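Local atomic coordinates of probable tRNA pseudouridine synthase D (Methanosarcina mazei, PDB entry 1Z2Z), a protein that probably converts the uridine at position 13 of transfer RNAs into pseudouridine, as a member of the TruD family of pseudouridine synthases. Residues 302-307 and 334-339. Sequence-based numbering, arbitrary orientation.
Sequences CFRNEV and RAFITA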
ATOM      1  N   CYS A 302     -15.202 -11.032  -9.393  1.00 54.59           N
ATOM      2  CA  CYS A 302     -14.311 -10.730 -10.515  1.00 54.77           C
ATOM      3  C   CYS A 302     -13.547 -12.012 -10.833  1.00 55.90           C
ATOM      4  O   CYS A 302     -13.518 -12.953 -10.032  1.00 53.96           O
ATOM      5  CB  CYS A 302     -13.325  -9.584 -10.184  1.00 53.45           C
ATOM      6  SG  CYS A 302     -11.857 -10.004  -9.154  1.00 50.35           S
ATOM      7  N   PHE A 303     -12.951 -12.052 -12.016  1.00 58.21           N
ATOM      8  CA  PHE A 303     -12.198 -13.213 -12.449  1.00 62.02           C
ATOM      9  C   PHE A 303     -10.838 -12.716 -12.885  1.00 64.62           C
ATOM     10  O   PHE A 303     -10.657 -11.517 -13.101  1.00 65.02           O
ATOM     11  CB  PHE A 303     -12.899 -13.881 -13.633  1.00 62.52           C
ATOM     12  CG  PHE A 303     -14.361 -14.098 -13.415  1.00 62.46           C
ATOM     13  CD1 PHE A 303     -14.811 -15.193 -12.682  1.00 62.61           C
ATOM     14  CD2 PHE A 303     -15.287 -13.174 -13.889  1.00 61.73           C
ATOM     15  CE1 PHE A 303     -16.166 -15.357 -12.408  1.00 62.45           C
ATOM     16  CE2 PHE A 303     -16.641 -13.325 -13.622  1.00 62.20           C
ATOM     17  CZ  PHE A 303     -17.086 -14.422 -12.881  1.00 62.36           C
ATOM     18  N   ARG A 304      -9.891 -13.636 -13.022  1.00 67.29           N
ATOM     19  CA  ARG A 304      -8.547 -13.276 -13.451  1.00 70.78           C
ATOM     20  C   ARG A 304      -8.538 -13.015 -14.960  1.00 72.07           C
ATOM     21  O   ARG A 304      -9.087 -13.804 -15.738  1.00 72.07           O
ATOM     22  CB  ARG A 304      -7.569 -14.396 -13.090  1.00 72.01           C
ATOM     23  CG  ARG A 304      -7.928 -15.746 -13.675  1.00 75.59           C
ATOM     24  CD  ARG A 304      -7.017 -16.866 -13.164  1.00 78.39           C
ATOM     25  NE  ARG A 304      -7.182 -17.149 -11.733  1.00 80.26           N
ATOM     26  CZ  ARG A 304      -6.586 -16.477 -10.751  1.00 80.23           C
ATOM     27  NH1 ARG A 304      -5.772 -15.468 -11.024  1.00 80.52           N
ATOM     28  NH2 ARG A 304      -6.797 -16.823  -9.489  1.00 80.49           N
ATOM     29  N   ASN A 305      -7.918 -11.904 -15.364  1.00 73.28           N
ATOM     30  CA  ASN A 305      -7.838 -11.513 -16.773  1.00 74.60           C
ATOM     31  C   ASN A 305      -6.914 -12.380 -17.638  1.00 75.62           C
ATOM     32  O   ASN A 305      -6.134 -11.865 -18.448  1.00 76.60           O
ATOM     33  CB  ASN A 305      -7.427 -10.031 -16.899  1.00 74.15           C
ATOM     34  CG  ASN A 305      -6.104  -9.714 -16.209  1.00 73.65           C
ATOM     35  OD1 ASN A 305      -5.368 -10.616 -15.802  1.00 72.90           O
ATOM     36  ND2 ASN A 305      -5.793  -8.420 -16.086  1.00 71.91           N
ATOM     37  N   GLU A 306      -7.017 -13.696 -17.471  1.00 75.96           N
ATOM     38  CA  GLU A 306      -6.214 -14.644 -18.235  1.00 76.14           C
ATOM     39  C   GLU A 306      -4.720 -14.325 -18.115  1.00 75.84           C
ATOM     40  O   GLU A 306      -3.918 -14.648 -18.996  1.00 75.05           O
ATOM     41  CB  GLU A 306      -6.653 -14.627 -19.706  1.00 76.69           C
ATOM     42  CG  GLU A 306      -8.164 -14.433 -19.910  1.00 76.55           C
ATOM     43  CD  GLU A 306      -9.018 -15.438 -19.141  1.00 76.55           C
ATOM     44  OE1 GLU A 306     -10.256 -15.263 -19.099  1.00 76.24           O
ATOM     45  OE2 GLU A 306      -8.460 -16.406 -18.582  1.00 76.89           O
ATOM     46  N   VAL A 307      -4.360 -13.676 -17.013  1.00 75.73           N
ATOM     47  CA  VAL A 307      -2.976 -13.310 -16.736  1.00 74.97           C
ATOM     48  C   VAL A 307      -2.715 -13.612 -15.258  1.00 74.52           C
ATOM     49  O   VAL A 307      -1.634 -13.344 -14.732  1.00 74.53           O
ATOM     50  CB  VAL A 307      -2.723 -11.808 -17.028  1.00 74.42           C
ATOM     51  CG1 VAL A 307      -1.247 -11.478 -16.867  1.00 73.87           C
ATOM     52  CG2 VAL A 307      -3.183 -11.474 -18.435  1.00 73.74           C
ATOM     53  N   ARG A 334     -10.676 -18.921  -8.879  1.00 56.13           N
ATOM     54  CA  ARG A 334     -11.030 -18.448 -10.209  1.00 53.41           C
ATOM     55  C   ARG A 334     -12.008 -17.284 -10.140  1.00 50.80           C
ATOM     56  O   ARG A 334     -12.453 -16.775 -11.168  1.00 50.64           O
ATOM     57  CB  ARG A 334     -11.626 -19.574 -11.064  1.00 53.94           C
ATOM     58  CG  ARG A 334     -11.362 -19.345 -12.555  1.00 54.41           C
ATOM     59  CD  ARG A 334     -12.302 -20.091 -13.484  1.00 53.85           C
ATOM     60  NE  ARG A 334     -12.412 -21.514 -13.186  1.00 53.41           N
ATOM     61  CZ  ARG A 334     -13.180 -22.352 -13.874  1.00 52.02           C
ATOM     62  NH1 ARG A 334     -13.892 -21.904 -14.902  1.00 52.11           N
ATOM     63  NH2 ARG A 334     -13.260 -23.625 -13.515  1.00 51.52           N
ATOM     64  N   ALA A 335     -12.339 -16.877  -8.919  1.00 48.40           N
ATOM     65  CA  ALA A 335     -13.249 -15.759  -8.675  1.00 45.80           C
ATOM     66  C   ALA A 335     -12.912 -15.157  -7.309  1.00 44.29           C
ATOM     67  O   ALA A 335     -12.280 -15.810  -6.469  1.00 42.41           O
ATOM     68  CB  ALA A 335     -14.700 -16.235  -8.705  1.00 45.79           C
ATOM     69  N   PHE A 336     -13.333 -13.913  -7.094  1.00 42.71           N
ATOM     70  CA  PHE A 336     -13.063 -13.198  -5.847  1.00 41.02           C
ATOM     71  C   PHE A 336     -14.204 -12.227  -5.563  1.00 39.94           C
ATOM     72  O   PHE A 336     -14.662 -11.537  -6.473  1.00 39.23           O
ATOM     73  CB  PHE A 336     -11.755 -12.376  -5.952  1.00 40.58           C
ATOM     74  CG  PHE A 336     -10.635 -13.085  -6.668  1.00 40.13           C
ATOM     75  CD1 PHE A 336     -10.594 -13.130  -8.062  1.00 40.00           C
ATOM     76  CD2 PHE A 336      -9.651 -13.757  -5.950  1.00 38.88           C
ATOM     77  CE1 PHE A 336      -9.599 -13.844  -8.721  1.00 39.48           C
ATOM     78  CE2 PHE A 336      -8.654 -14.471  -6.601  1.00 37.63           C
ATOM     79  CZ  PHE A 336      -8.628 -14.515  -7.989  1.00 38.50           C
ATOM     80  N   ILE A 337     -14.657 -12.167  -4.312  1.00 38.63           N
ATOM     81  CA  ILE A 337     -15.727 -11.240  -3.940  1.00 38.11           C
ATOM     82  C   ILE A 337     -15.089  -9.856  -4.017  1.00 36.53           C
ATOM     83  O   ILE A 337     -13.982  -9.670  -3.533  1.00 37.67           O
ATOM     84  CB  ILE A 337     -16.229 -11.499  -2.482  1.00 38.77           C
ATOM     85  CG1 ILE A 337     -16.808 -12.913  -2.358  1.00 39.84           C
ATOM     86  CG2 ILE A 337     -17.273 -10.469  -2.089  1.00 37.13           C
ATOM     87  CD1 ILE A 337     -17.916 -13.220  -3.354  1.00 41.23           C
ATOM     88  N   THR A 338     -15.760  -8.888  -4.625  1.00 35.27           N
ATOM     89  CA  THR A 338     -15.167  -7.566  -4.725  1.00 35.96           C
ATOM     90  C   THR A 338     -16.005  -6.535  -3.995  1.00 37.31           C
ATOM     91  O   THR A 338     -17.159  -6.790  -3.651  1.00 38.10           O
ATOM     92  CB  THR A 338     -15.022  -7.131  -6.190  1.00 35.63           C
ATOM     93  OG1 THR A 338     -16.297  -6.721  -6.694  1.00 37.77           O
ATOM     94  CG2 THR A 338     -14.512  -8.291  -7.029  1.00 35.19           C
ATOM     95  N   ALA A 339     -15.408  -5.374  -3.751  1.00 37.91           N
ATOM     96  CA  ALA A 339     -16.077  -4.275  -3.068  1.00 38.29           C
ATOM     97  C   ALA A 339     -15.973  -3.082  -3.992  1.00 39.33           C
ATOM     98  O   ALA A 339     -15.049  -2.986  -4.788  1.00 41.11           O
ATOM     99  CB  ALA A 339     -15.393  -3.983  -1.754  1.00 39.08           C
TER
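Cys302 and Phe336 form an antiparallel hydrogen-bonded pair, the evidence for a short two-stranded ribbon in which 301-302 runs against 336-337, joining the chain before and after helix 323-330. Cys302 N donates to Phe336 O at 3.0 Å, and Phe336 N returns to Cys302 O at 3.1 Å. They are bent at hydrogen (142° and 136°), yet each donor lies in the plane of its carbonyl. Cys302 O also receives a CA-H...O contact from Ala335 CA. Being paired, Cys302 and Phe336 put their side chains on the same face of the ribbon, where Cys302 SG sits 3.5 Å from Phe336 CD1, an oblique sulfur-aromatic contact. Thr338 CG2 packs against Cys302 CB at 3.6 Å, while its OG1 bonds to Arg385. At the other end of the Phe336 ring, Arg304 NH2 comes within 3.3 Å of CZ; the guanidinium and ring planes stand 86° apart, the ring's edge pointing at a face of the guanidinium, and NH2 hydrogen-bonds to Gly333 O. An alanine in place of Phe336 would probably lose both the sulfur contact and the packing against Arg304. The edge of the Phe303 ring faces the other segment, with CD1 3.2 Å from Arg334 O, near the ring plane.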